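PDB 6HOX: binding domain (Hc) of Paraclostridial Mosquitocidal Protein 1 from Paraclostridium bifermentans, which forms the receptor-binding part of a clostridial neurotoxin that targets Anopheles mosquitoes, responsible together with the translocation domain for nerve-cell targeting and delivery of the light chain. Local coordinates for residues V133-M136 with K142-D145; V173-D178 with R197-N202; I144-S149 with K177-Y182. All coordinates share one frame; numbering follows the deposited sequence.

Interaction 1: residues V133-M136 with K142-D145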
ATOM      1  N   VAL A 133       2.419  16.577  -5.425  1.00 22.86           N
ATOM      2  CA  VAL A 133       2.480  17.659  -6.402  1.00 23.97           C
ATOM      3  C   VAL A 133       3.388  17.228  -7.551  1.00 23.58           C
ATOM      4  O   VAL A 133       4.529  16.811  -7.298  1.00 25.68           O
ATOM      5  CB  VAL A 133       3.040  18.953  -5.786  1.00 25.28           C
ATOM      6  CG1 VAL A 133       3.144  20.066  -6.827  1.00 25.71           C
ATOM      7  CG2 VAL A 133       2.196  19.395  -4.599  1.00 26.73           C
ATOM      8  N   TRP A 134       2.872  17.362  -8.773  1.00 20.78           N
ATOM      9  CA  TRP A 134       3.624  17.347 -10.010  1.00 23.02           C
ATOM     10  C   TRP A 134       3.616  18.771 -10.560  1.00 22.97           C
ATOM     11  O   TRP A 134       2.549  19.374 -10.700  1.00 23.20           O
ATOM     12  CB  TRP A 134       3.036  16.345 -11.020  1.00 23.58           C
ATOM     13  CG  TRP A 134       3.553  16.510 -12.411  1.00 25.60           C
ATOM     14  CD1 TRP A 134       2.886  17.044 -13.480  1.00 25.94           C
ATOM     15  CD2 TRP A 134       4.864  16.162 -12.888  1.00 26.51           C
ATOM     16  NE1 TRP A 134       3.686  17.023 -14.590  1.00 26.83           N
ATOM     17  CE2 TRP A 134       4.903  16.491 -14.256  1.00 27.25           C
ATOM     18  CE3 TRP A 134       5.984  15.567 -12.305  1.00 28.47           C
ATOM     19  CZ2 TRP A 134       6.030  16.266 -15.041  1.00 29.19           C
ATOM     20  CZ3 TRP A 134       7.102  15.351 -13.074  1.00 28.99           C
ATOM     21  CH2 TRP A 134       7.125  15.708 -14.422  1.00 30.68           C
ATOM     22  N   ARG A 135       4.795  19.314 -10.850  1.00 22.24           N
ATOM     23  CA  ARG A 135       4.856  20.650 -11.411  1.00 24.83           C
ATOM     24  C   ARG A 135       5.862  20.686 -12.564  1.00 26.20           C
ATOM     25  O   ARG A 135       6.959  20.098 -12.464  1.00 24.69           O
ATOM     26  CB  ARG A 135       5.215  21.686 -10.344  1.00 26.12           C
ATOM     27  CG  ARG A 135       5.458  23.070 -10.941  1.00 30.44           C
ATOM     28  CD  ARG A 135       5.652  24.192  -9.942  1.00 31.65           C
ATOM     29  NE  ARG A 135       4.479  24.310  -9.082  1.00 33.80           N
ATOM     30  CZ  ARG A 135       4.441  23.908  -7.816  1.00 32.59           C
ATOM     31  NH1 ARG A 135       5.572  23.706  -7.161  1.00 32.36           N
ATOM     32  NH2 ARG A 135       3.274  23.708  -7.221  1.00 32.17           N
ATOM     33  N   MET A 136       5.450  21.368 -13.644  1.00 25.23           N
ATOM     34  CA  MET A 136       6.269  21.729 -14.791  1.00 25.92           C
ATOM     35  C   MET A 136       6.364  23.261 -14.880  1.00 27.63           C
ATOM     36  O   MET A 136       5.367  23.967 -14.662  1.00 25.85           O
ATOM     37  CB  MET A 136       5.652  21.183 -16.083  1.00 26.92           C
ATOM     38  CG  MET A 136       5.754  19.666 -16.190  1.00 28.46           C
ATOM     39  SD  MET A 136       4.860  18.973 -17.589  1.00 31.67           S
ATOM     40  CE  MET A 136       3.209  19.441 -17.124  1.00 28.43           C
ATOM     41  N   LYS A 142       6.123  29.863 -17.412  1.00 27.60           N
ATOM     42  CA  LYS A 142       4.768  29.291 -17.486  1.00 30.47           C
ATOM     43  C   LYS A 142       4.733  28.054 -16.581  1.00 28.65           C
ATOM     44  O   LYS A 142       5.630  27.227 -16.676  1.00 28.91           O
ATOM     45  CB  LYS A 142       4.448  28.895 -18.930  1.00 30.97           C
ATOM     46  CG  LYS A 142       3.050  28.356 -19.191  1.00 34.16           C
ATOM     47  CD  LYS A 142       2.077  29.417 -19.595  1.00 33.48           C
ATOM     48  CE  LYS A 142       2.411  30.057 -20.920  1.00 32.97           C
ATOM     49  NZ  LYS A 142       1.399  31.076 -21.245  1.00 34.79           N
ATOM     50  N   ILE A 143       3.722  27.956 -15.709  1.00 27.51           N
ATOM     51  CA  ILE A 143       3.657  26.895 -14.714  1.00 27.84           C
ATOM     52  C   ILE A 143       2.384  26.068 -14.921  1.00 29.62           C
ATOM     53  O   ILE A 143       1.314  26.626 -15.145  1.00 27.86           O
ATOM     54  CB  ILE A 143       3.732  27.484 -13.296  1.00 29.23           C
ATOM     55  CG1 ILE A 143       5.140  28.017 -13.009  1.00 31.34           C
ATOM     56  CG2 ILE A 143       3.280  26.446 -12.272  1.00 31.35           C
ATOM     57  CD1 ILE A 143       5.261  28.841 -11.740  1.00 33.26           C
ATOM     58  N   ILE A 144       2.533  24.740 -14.857  1.00 30.81           N
ATOM     59  CA  ILE A 144       1.424  23.796 -14.762  1.00 32.21           C
ATOM     60  C   ILE A 144       1.752  22.806 -13.646  1.00 32.75           C
ATOM     61  O   ILE A 144       2.831  22.246 -13.613  1.00 33.65           O
ATOM     62  CB  ILE A 144       1.168  23.133 -16.128  1.00 36.22           C
ATOM     63  CG1 ILE A 144       0.314  24.070 -16.988  1.00 37.30           C
ATOM     64  CG2 ILE A 144       0.526  21.757 -15.989  1.00 38.39           C
ATOM     65  CD1 ILE A 144       0.342  23.752 -18.444  1.00 42.13           C
ATOM     66  N   ASP A 145       0.818  22.639 -12.709  1.00 32.74           N
ATOM     67  CA  ASP A 145       0.974  21.663 -11.680  1.00 31.43           C
ATOM     68  C   ASP A 145      -0.332  20.872 -11.485  1.00 30.98           C
ATOM     69  O   ASP A 145      -1.437  21.314 -11.853  1.00 26.07           O
ATOM     70  CB  ASP A 145       1.516  22.294 -10.390  1.00 33.96           C
ATOM     71  CG  ASP A 145       0.859  23.597 -10.005  1.00 37.94           C
ATOM     72  OD1 ASP A 145      -0.330  23.749 -10.316  1.00 41.65           O
ATOM     73  OD2 ASP A 145       1.548  24.446  -9.399  1.00 38.49           O
TER
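D145 OD2 sits at the edge of the R135 guanidinium, in the guanidinium plane, with CG2 of I143 also near that edge. NE and NH2 both reach this single oxygen in a side-on grip: R135 NH2 is 2.9 Å from D145 OD2 and R135 NE is 3.0 Å from it. The guanidinium and carboxylate planes stand 84° apart, and the two nitrogens approach OD2 differently. NE comes along its anti lone pair, whereas NH2 comes from above the carboxylate plane. Both hydrogen bonds are bent, at 139° for NE and 148° for NH2, as expected when two donors converge on one atom. After an extended start, the bend at chi3 of R135 swings the guanidinium so that its NE/NH2 edge faces D145 OD2. R135 NH2 also forms a salt bridge with E111, so the arginine lies between two acids, which would probably help keep them ionised.

Strands 131-137 and 143-147 form an antiparallel beta hairpin, part of the smaller sheet in the concanavalin-like N-terminal half of the binding domain. R135 and D145 are a non-hydrogen-bonded pair, and M136 and I144 the adjacent hydrogen-bonded pair. M136 N donates to I144 O at 2.8 Å, nearly straight, and I144 N returns a bond to M136 O at 2.9 Å. A CA-H...O contact from D145 CA to W134 O, 2.9 Å, adds to the ladder.

On the sheet face opposite the salt bridge, the terminal methyl of M136 meets the CG2 branch of I144, M136 CE lying 3.7 Å from I144 CG2. The methionine's bend at chi3 swings its methyl to this branch, while V173 and C179 of the other sheet cover M136. Beside the salt bridge, the I143 CG2 methyl rests against R135 CD at 4.0 Å.

Interaction 2: residues V173-D178 with R197-N202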
ATOM      1  N   VAL A 173       3.191  12.714 -19.891  1.00 28.79           N
ATOM      2  CA  VAL A 173       3.356  14.038 -20.484  1.00 30.09           C
ATOM      3  C   VAL A 173       3.393  13.884 -22.009  1.00 32.64           C
ATOM      4  O   VAL A 173       4.330  13.320 -22.579  1.00 32.72           O
ATOM      5  CB  VAL A 173       4.609  14.727 -19.924  1.00 31.25           C
ATOM      6  CG1 VAL A 173       4.816  16.116 -20.512  1.00 31.31           C
ATOM      7  CG2 VAL A 173       4.553  14.789 -18.404  1.00 32.34           C
ATOM      8  N   ASN A 174       2.302  14.325 -22.637  1.00 35.99           N
ATOM      9  CA  ASN A 174       2.195  14.526 -24.055  1.00 38.29           C
ATOM     10  C   ASN A 174       2.326  16.027 -24.283  1.00 40.61           C
ATOM     11  O   ASN A 174       1.333  16.757 -24.116  1.00 34.18           O
ATOM     12  CB  ASN A 174       0.875  13.982 -24.600  1.00 44.01           C
ATOM     13  CG  ASN A 174       0.706  14.192 -26.090  1.00 45.22           C
ATOM     14  OD1 ASN A 174      -0.215  13.640 -26.683  1.00 52.73           O
ATOM     15  ND2 ASN A 174       1.575  14.981 -26.703  1.00 50.30           N
ATOM     16  N   GLN A 175       3.559  16.468 -24.576  1.00 42.56           N
ATOM     17  CA  GLN A 175       3.879  17.892 -24.720  1.00 49.35           C
ATOM     18  C   GLN A 175       3.001  18.441 -25.854  1.00 50.50           C
ATOM     19  O   GLN A 175       2.745  17.751 -26.833  1.00 53.27           O
ATOM     20  CB  GLN A 175       5.395  18.106 -24.868  1.00 50.69           C
ATOM     21  CG  GLN A 175       6.160  17.782 -23.581  1.00 52.97           C
ATOM     22  CD  GLN A 175       7.563  18.332 -23.428  1.00 59.17           C
ATOM     23  OE1 GLN A 175       8.549  17.592 -23.465  1.00 59.98           O
ATOM     24  NE2 GLN A 175       7.667  19.627 -23.168  1.00 60.22           N
ATOM     25  N   LEU A 176       2.436  19.634 -25.635  1.00 57.65           N
ATOM     26  CA  LEU A 176       1.515  20.284 -26.573  1.00 58.75           C
ATOM     27  C   LEU A 176       0.067  19.819 -26.346  1.00 54.96           C
ATOM     28  O   LEU A 176      -0.860  20.477 -26.829  1.00 52.15           O
ATOM     29  CB  LEU A 176       1.967  20.008 -28.015  1.00 70.02           C
ATOM     30  CG  LEU A 176       1.190  20.726 -29.120  1.00 81.47           C
ATOM     31  CD1 LEU A 176       1.114  22.227 -28.868  1.00 82.90           C
ATOM     32  CD2 LEU A 176       1.809  20.440 -30.483  1.00 86.50           C
ATOM     33  N   LYS A 177      -0.156  18.716 -25.616  1.00 45.19           N
ATOM     34  CA  LYS A 177      -1.526  18.266 -25.341  1.00 43.50           C
ATOM     35  C   LYS A 177      -1.822  18.309 -23.835  1.00 38.44           C
ATOM     36  O   LYS A 177      -2.374  19.287 -23.345  1.00 34.42           O
ATOM     37  CB  LYS A 177      -1.790  16.880 -25.932  1.00 48.57           C
ATOM     38  CG  LYS A 177      -2.194  16.887 -27.395  1.00 57.25           C
ATOM     39  CD  LYS A 177      -3.015  15.684 -27.806  1.00 63.60           C
ATOM     40  CE  LYS A 177      -3.261  15.637 -29.302  1.00 68.11           C
ATOM     41  NZ  LYS A 177      -4.013  14.419 -29.692  1.00 70.89           N
ATOM     42  N   ASP A 178      -1.513  17.227 -23.111  1.00 34.51           N
ATOM     43  CA  ASP A 178      -1.924  17.146 -21.725  1.00 33.96           C
ATOM     44  C   ASP A 178      -0.886  16.400 -20.889  1.00 30.94           C
ATOM     45  O   ASP A 178      -0.075  15.612 -21.384  1.00 28.30           O
ATOM     46  CB  ASP A 178      -3.296  16.492 -21.568  1.00 38.79           C
ATOM     47  CG  ASP A 178      -3.413  15.140 -22.248  1.00 43.79           C
ATOM     48  OD1 ASP A 178      -2.498  14.776 -23.027  1.00 46.43           O
ATOM     49  OD2 ASP A 178      -4.422  14.460 -21.995  1.00 53.70           O
ATOM     50  N   ARG A 197       5.999  25.654 -23.199  1.00 37.83           N
ATOM     51  CA  ARG A 197       7.062  25.400 -24.132  1.00 41.77           C
ATOM     52  C   ARG A 197       8.040  24.431 -23.452  1.00 42.03           C
ATOM     53  O   ARG A 197       7.604  23.450 -22.800  1.00 45.71           O
ATOM     54  CB  ARG A 197       7.569  26.743 -24.658  1.00 43.94           C
ATOM     55  CG  ARG A 197       6.501  27.508 -25.433  1.00 48.99           C
ATOM     56  CD  ARG A 197       5.918  26.686 -26.588  1.00 51.71           C
ATOM     57  NE  ARG A 197       4.853  27.347 -27.341  1.00 53.33           N
ATOM     58  CZ  ARG A 197       3.559  27.021 -27.292  1.00 55.48           C
ATOM     59  NH1 ARG A 197       3.141  26.005 -26.552  1.00 53.65           N
ATOM     60  NH2 ARG A 197       2.682  27.723 -27.986  1.00 51.74           N
ATOM     61  N   GLY A 198       9.335  24.666 -23.630  1.00 37.40           N
ATOM     62  CA  GLY A 198      10.350  23.699 -23.228  1.00 35.94           C
ATOM     63  C   GLY A 198      10.604  23.738 -21.730  1.00 32.56           C
ATOM     64  O   GLY A 198      10.634  24.802 -21.120  1.00 32.66           O
ATOM     65  N   ILE A 199      10.804  22.556 -21.144  1.00 33.41           N
ATOM     66  CA  ILE A 199      11.152  22.417 -19.733  1.00 30.79           C
ATOM     67  C   ILE A 199      12.529  21.750 -19.599  1.00 31.83           C
ATOM     68  O   ILE A 199      12.977  21.506 -18.490  1.00 29.17           O
ATOM     69  CB  ILE A 199      10.068  21.633 -18.972  1.00 29.64           C
ATOM     70  CG1 ILE A 199       9.961  20.171 -19.413  1.00 32.38           C
ATOM     71  CG2 ILE A 199       8.733  22.346 -19.056  1.00 27.78           C
ATOM     72  CD1 ILE A 199       9.282  19.290 -18.379  1.00 32.51           C
ATOM     73  N   ASP A 200      13.179  21.450 -20.729  1.00 34.14           N
ATOM     74  CA  ASP A 200      14.500  20.835 -20.724  1.00 38.27           C
ATOM     75  C   ASP A 200      15.481  21.743 -19.983  1.00 35.05           C
ATOM     76  O   ASP A 200      15.325  22.978 -19.954  1.00 34.43           O
ATOM     77  CB  ASP A 200      15.023  20.562 -22.133  1.00 43.15           C
ATOM     78  CG  ASP A 200      14.782  21.719 -23.085  1.00 47.80           C
ATOM     79  OD1 ASP A 200      13.591  22.073 -23.306  1.00 51.00           O
ATOM     80  OD2 ASP A 200      15.783  22.270 -23.582  1.00 55.41           O
ATOM     81  N   ASN A 201      16.494  21.110 -19.381  1.00 30.65           N
ATOM     82  CA  ASN A 201      17.544  21.825 -18.699  1.00 29.14           C
ATOM     83  C   ASN A 201      18.758  20.895 -18.650  1.00 30.49           C
ATOM     84  O   ASN A 201      18.665  19.733 -19.052  1.00 29.98           O
ATOM     85  CB  ASN A 201      17.094  22.327 -17.322  1.00 29.32           C
ATOM     86  CG  ASN A 201      16.759  21.196 -16.361  1.00 28.36           C
ATOM     87  OD1 ASN A 201      17.525  20.253 -16.226  1.00 26.22           O
ATOM     88  ND2 ASN A 201      15.627  21.272 -15.685  1.00 24.91           N
ATOM     89  N   ASN A 202      19.880  21.424 -18.159  1.00 31.46           N
ATOM     90  CA  ASN A 202      21.109  20.675 -18.060  1.00 34.00           C
ATOM     91  C   ASN A 202      21.406  20.281 -16.610  1.00 32.10           C
ATOM     92  O   ASN A 202      22.520  19.871 -16.332  1.00 32.79           O
ATOM     93  CB  ASN A 202      22.294  21.473 -18.616  1.00 35.01           C
ATOM     94  CG  ASN A 202      22.184  21.711 -20.107  1.00 39.46           C
ATOM     95  OD1 ASN A 202      22.201  22.856 -20.553  1.00 44.29           O
ATOM     96  ND2 ASN A 202      22.042  20.645 -20.883  1.00 41.23           N
TER
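After strand 167-174 the chain reverses through Q175 and L176, the latter with positive phi (86°), and returns at D178, where K177 and D178 both face N174 in a classic beta bulge. N174 N donates to D178 O at 3.0 Å and K177 N to N174 O at 2.9 Å, fixing this end of the hairpin.

Q175 alone carries the contact from the turn. Its CG lies beside the backbone N (chi1 -68°) and the chain is extended beyond it, so the terminal amide is carried across to the irregular 197-202 segment. There the amide end comes up to the backbone carbonyl of R197 and, a little farther off, to CG1 of the I199 side chain. Which amide atom faces which partner is uncertain. R197 O is buried here and has no polar partner in the model.

Both segments belong to the concanavalin-like N-terminal half of the binding domain, where a hairpin turn of the larger sheet meets the loop running from strand 186-192 to strand 205-207. Y85 touches the side chains of both Q175 and R197. The guanidinium of R197 is bonded through NH1 to N194 O, and its backbone N to D138.

Interaction 3: residues I144-S149 with K177-Y182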
ATOM      1  N   ILE A 144       2.533  24.740 -14.857  1.00 30.81           N
ATOM      2  CA  ILE A 144       1.424  23.796 -14.762  1.00 32.21           C
ATOM      3  C   ILE A 144       1.752  22.806 -13.646  1.00 32.75           C
ATOM      4  O   ILE A 144       2.831  22.246 -13.613  1.00 33.65           O
ATOM      5  CB  ILE A 144       1.168  23.133 -16.128  1.00 36.22           C
ATOM      6  CG1 ILE A 144       0.314  24.070 -16.988  1.00 37.30           C
ATOM      7  CG2 ILE A 144       0.526  21.757 -15.989  1.00 38.39           C
ATOM      8  CD1 ILE A 144       0.342  23.752 -18.444  1.00 42.13           C
ATOM      9  N   ASP A 145       0.818  22.639 -12.709  1.00 32.74           N
ATOM     10  CA  ASP A 145       0.974  21.663 -11.680  1.00 31.43           C
ATOM     11  C   ASP A 145      -0.332  20.872 -11.485  1.00 30.98           C
ATOM     12  O   ASP A 145      -1.437  21.314 -11.853  1.00 26.07           O
ATOM     13  CB  ASP A 145       1.516  22.294 -10.390  1.00 33.96           C
ATOM     14  CG  ASP A 145       0.859  23.597 -10.005  1.00 37.94           C
ATOM     15  OD1 ASP A 145      -0.330  23.749 -10.316  1.00 41.65           O
ATOM     16  OD2 ASP A 145       1.548  24.446  -9.399  1.00 38.49           O
ATOM     17  N   ILE A 146      -0.159  19.652 -10.963  1.00 27.26           N
ATOM     18  CA  ILE A 146      -1.229  18.853 -10.458  1.00 28.04           C
ATOM     19  C   ILE A 146      -0.954  18.694  -8.959  1.00 29.84           C
ATOM     20  O   ILE A 146       0.144  18.313  -8.549  1.00 28.40           O
ATOM     21  CB  ILE A 146      -1.344  17.519 -11.224  1.00 25.89           C
ATOM     22  CG1 ILE A 146      -1.654  17.764 -12.700  1.00 26.52           C
ATOM     23  CG2 ILE A 146      -2.380  16.599 -10.581  1.00 27.82           C
ATOM     24  CD1 ILE A 146      -1.602  16.534 -13.571  1.00 26.08           C
ATOM     25  N   ILE A 147      -1.929  19.079  -8.146  1.00 28.28           N
ATOM     26  CA  ILE A 147      -1.853  18.902  -6.727  1.00 31.65           C
ATOM     27  C   ILE A 147      -3.023  17.990  -6.358  1.00 33.84           C
ATOM     28  O   ILE A 147      -4.163  18.389  -6.516  1.00 35.22           O
ATOM     29  CB  ILE A 147      -1.870  20.274  -6.017  1.00 32.93           C
ATOM     30  CG1 ILE A 147      -0.705  21.144  -6.502  1.00 33.00           C
ATOM     31  CG2 ILE A 147      -1.856  20.105  -4.502  1.00 34.97           C
ATOM     32  CD1 ILE A 147      -0.772  22.594  -6.098  1.00 34.26           C
ATOM     33  N   THR A 148      -2.744  16.742  -5.958  1.00 32.20           N
ATOM     34  CA  THR A 148      -3.840  15.844  -5.602  1.00 34.69           C
ATOM     35  C   THR A 148      -4.560  16.461  -4.388  1.00 33.55           C
ATOM     36  O   THR A 148      -3.934  17.138  -3.576  1.00 31.97           O
ATOM     37  CB  THR A 148      -3.361  14.405  -5.371  1.00 31.92           C
ATOM     38  OG1 THR A 148      -2.517  14.417  -4.224  1.00 30.52           O
ATOM     39  CG2 THR A 148      -2.624  13.823  -6.558  1.00 34.82           C
ATOM     40  N   SER A 149      -5.880  16.259  -4.307  1.00 33.33           N
ATOM     41  CA  SER A 149      -6.713  16.918  -3.297  1.00 34.38           C
ATOM     42  C   SER A 149      -7.466  15.855  -2.501  1.00 32.79           C
ATOM     43  O   SER A 149      -8.586  16.049  -2.138  1.00 32.59           O
ATOM     44  CB  SER A 149      -7.664  17.929  -3.927  1.00 35.46           C
ATOM     45  OG  SER A 149      -8.563  17.286  -4.824  1.00 35.47           O
ATOM     46  N   LYS A 177      -0.156  18.716 -25.616  1.00 45.19           N
ATOM     47  CA  LYS A 177      -1.526  18.266 -25.341  1.00 43.50           C
ATOM     48  C   LYS A 177      -1.822  18.309 -23.835  1.00 38.44           C
ATOM     49  O   LYS A 177      -2.374  19.287 -23.345  1.00 34.42           O
ATOM     50  CB  LYS A 177      -1.790  16.880 -25.932  1.00 48.57           C
ATOM     51  CG  LYS A 177      -2.194  16.887 -27.395  1.00 57.25           C
ATOM     52  CD  LYS A 177      -3.015  15.684 -27.806  1.00 63.60           C
ATOM     53  CE  LYS A 177      -3.261  15.637 -29.302  1.00 68.11           C
ATOM     54  NZ  LYS A 177      -4.013  14.419 -29.692  1.00 70.89           N
ATOM     55  N   ASP A 178      -1.513  17.227 -23.111  1.00 34.51           N
ATOM     56  CA  ASP A 178      -1.924  17.146 -21.725  1.00 33.96           C
ATOM     57  C   ASP A 178      -0.886  16.400 -20.889  1.00 30.94           C
ATOM     58  O   ASP A 178      -0.075  15.612 -21.384  1.00 28.30           O
ATOM     59  CB  ASP A 178      -3.296  16.492 -21.568  1.00 38.79           C
ATOM     60  CG  ASP A 178      -3.413  15.140 -22.248  1.00 43.79           C
ATOM     61  OD1 ASP A 178      -2.498  14.776 -23.027  1.00 46.43           O
ATOM     62  OD2 ASP A 178      -4.422  14.460 -21.995  1.00 53.70           O
ATOM     63  N   CYS A 179      -0.950  16.720 -19.602  1.00 29.17           N
ATOM     64  CA  CYS A 179      -0.282  16.057 -18.541  1.00 30.34           C
ATOM     65  C   CYS A 179      -1.332  15.299 -17.718  1.00 27.66           C
ATOM     66  O   CYS A 179      -2.342  15.906 -17.370  1.00 28.58           O
ATOM     67  CB  CYS A 179       0.366  17.103 -17.658  1.00 32.15           C
ATOM     68  SG  CYS A 179       1.306  16.308 -16.362  1.00 43.05           S
ATOM     69  N   THR A 180      -1.102  14.014 -17.416  1.00 25.99           N
ATOM     70  CA  THR A 180      -2.108  13.185 -16.694  1.00 26.72           C
ATOM     71  C   THR A 180      -1.444  12.445 -15.529  1.00 25.93           C
ATOM     72  O   THR A 180      -0.350  11.908 -15.690  1.00 25.26           O
ATOM     73  CB  THR A 180      -2.801  12.193 -17.638  1.00 26.74           C
ATOM     74  OG1 THR A 180      -3.383  12.945 -18.700  1.00 28.53           O
ATOM     75  CG2 THR A 180      -3.869  11.368 -16.954  1.00 28.84           C
ATOM     76  N   LEU A 181      -2.121  12.430 -14.368  1.00 26.31           N
ATOM     77  CA  LEU A 181      -1.632  11.758 -13.171  1.00 25.90           C
ATOM     78  C   LEU A 181      -2.579  10.624 -12.762  1.00 24.38           C
ATOM     79  O   LEU A 181      -3.801  10.793 -12.738  1.00 23.80           O
ATOM     80  CB  LEU A 181      -1.468  12.751 -12.022  1.00 27.17           C
ATOM     81  CG  LEU A 181      -0.721  12.169 -10.812  1.00 28.96           C
ATOM     82  CD1 LEU A 181       0.205  13.190 -10.176  1.00 32.62           C
ATOM     83  CD2 LEU A 181      -1.683  11.636  -9.767  1.00 28.46           C
ATOM     84  N   TYR A 182      -1.967   9.491 -12.393  1.00 24.50           N
ATOM     85  CA  TYR A 182      -2.637   8.251 -12.029  1.00 23.55           C
ATOM     86  C   TYR A 182      -2.137   7.801 -10.646  1.00 23.80           C
ATOM     87  O   TYR A 182      -0.958   7.959 -10.349  1.00 24.13           O
ATOM     88  CB  TYR A 182      -2.308   7.137 -13.032  1.00 25.47           C
ATOM     89  CG  TYR A 182      -2.713   7.362 -14.466  1.00 24.59           C
ATOM     90  CD1 TYR A 182      -1.919   8.105 -15.322  1.00 24.78           C
ATOM     91  CD2 TYR A 182      -3.859   6.782 -14.996  1.00 26.12           C
ATOM     92  CE1 TYR A 182      -2.281   8.319 -16.643  1.00 26.86           C
ATOM     93  CE2 TYR A 182      -4.230   6.980 -16.322  1.00 26.46           C
ATOM     94  CZ  TYR A 182      -3.448   7.761 -17.151  1.00 25.79           C
ATOM     95  OH  TYR A 182      -3.785   7.976 -18.463  1.00 25.08           O
TER
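The apolar contacts centre on I146, whose CD1 methyl reaches both C179 and L181. I146 CD1 lies 3.9 Å from C179 O, 4.0 Å from C179 SG and 4.1 Å from L181 CB, meeting the carbonyl oxygen and sulfur of one residue and the side-chain root of the other. With CG1 beside the backbone N (chi1 -62°) and the chain extended at chi2 (172°), the ethyl arm projects CD1 between these two residues. Two residues farther on, just past the strand end, T148 and L181 cross at about a right angle, with T148 CG2 4.0 Å from L181 CD2.

Strand 143-147 belongs to the smaller sheet and strand 178-183 to the larger, so one sheet's face packs on the other's, as in the jelly-roll-like beta sandwich of this concanavalin-related half. I146 and L181, the closest pair of CA atoms, are 7.6 Å apart, beyond strand pairing. I171 touches L181 from within its own sheet, and K191 touches I146.

Polar contacts lie at the buried T148, whose OG1, between the backbone N and the carbonyl carbon, is held by N131 OD1 and L132 N, while CG2 meets the leucine.

Overall arrangement
Interactions 1 and 3 share I144 and D145 on strand 143-147, their centres 8 Å apart: the first pairs this strand within the smaller sheet, the second packs it on the larger. W134 O to I146 N, 2.7 Å, is a probable hydrogen bond that carries the hairpin ladder on toward interaction 3. Interaction 2 lies about 11 Å from interaction 1 and 13 Å from interaction 3, between centres. V173 links all three, with its CG2 4.0 Å from W134 CZ2 and 4.1 Å from C179 SG. M136 CG also lies 4.2 Å from I199 CD1. All three contacts sit on one side of the chain's centre, in the N-terminal receptor-binding region.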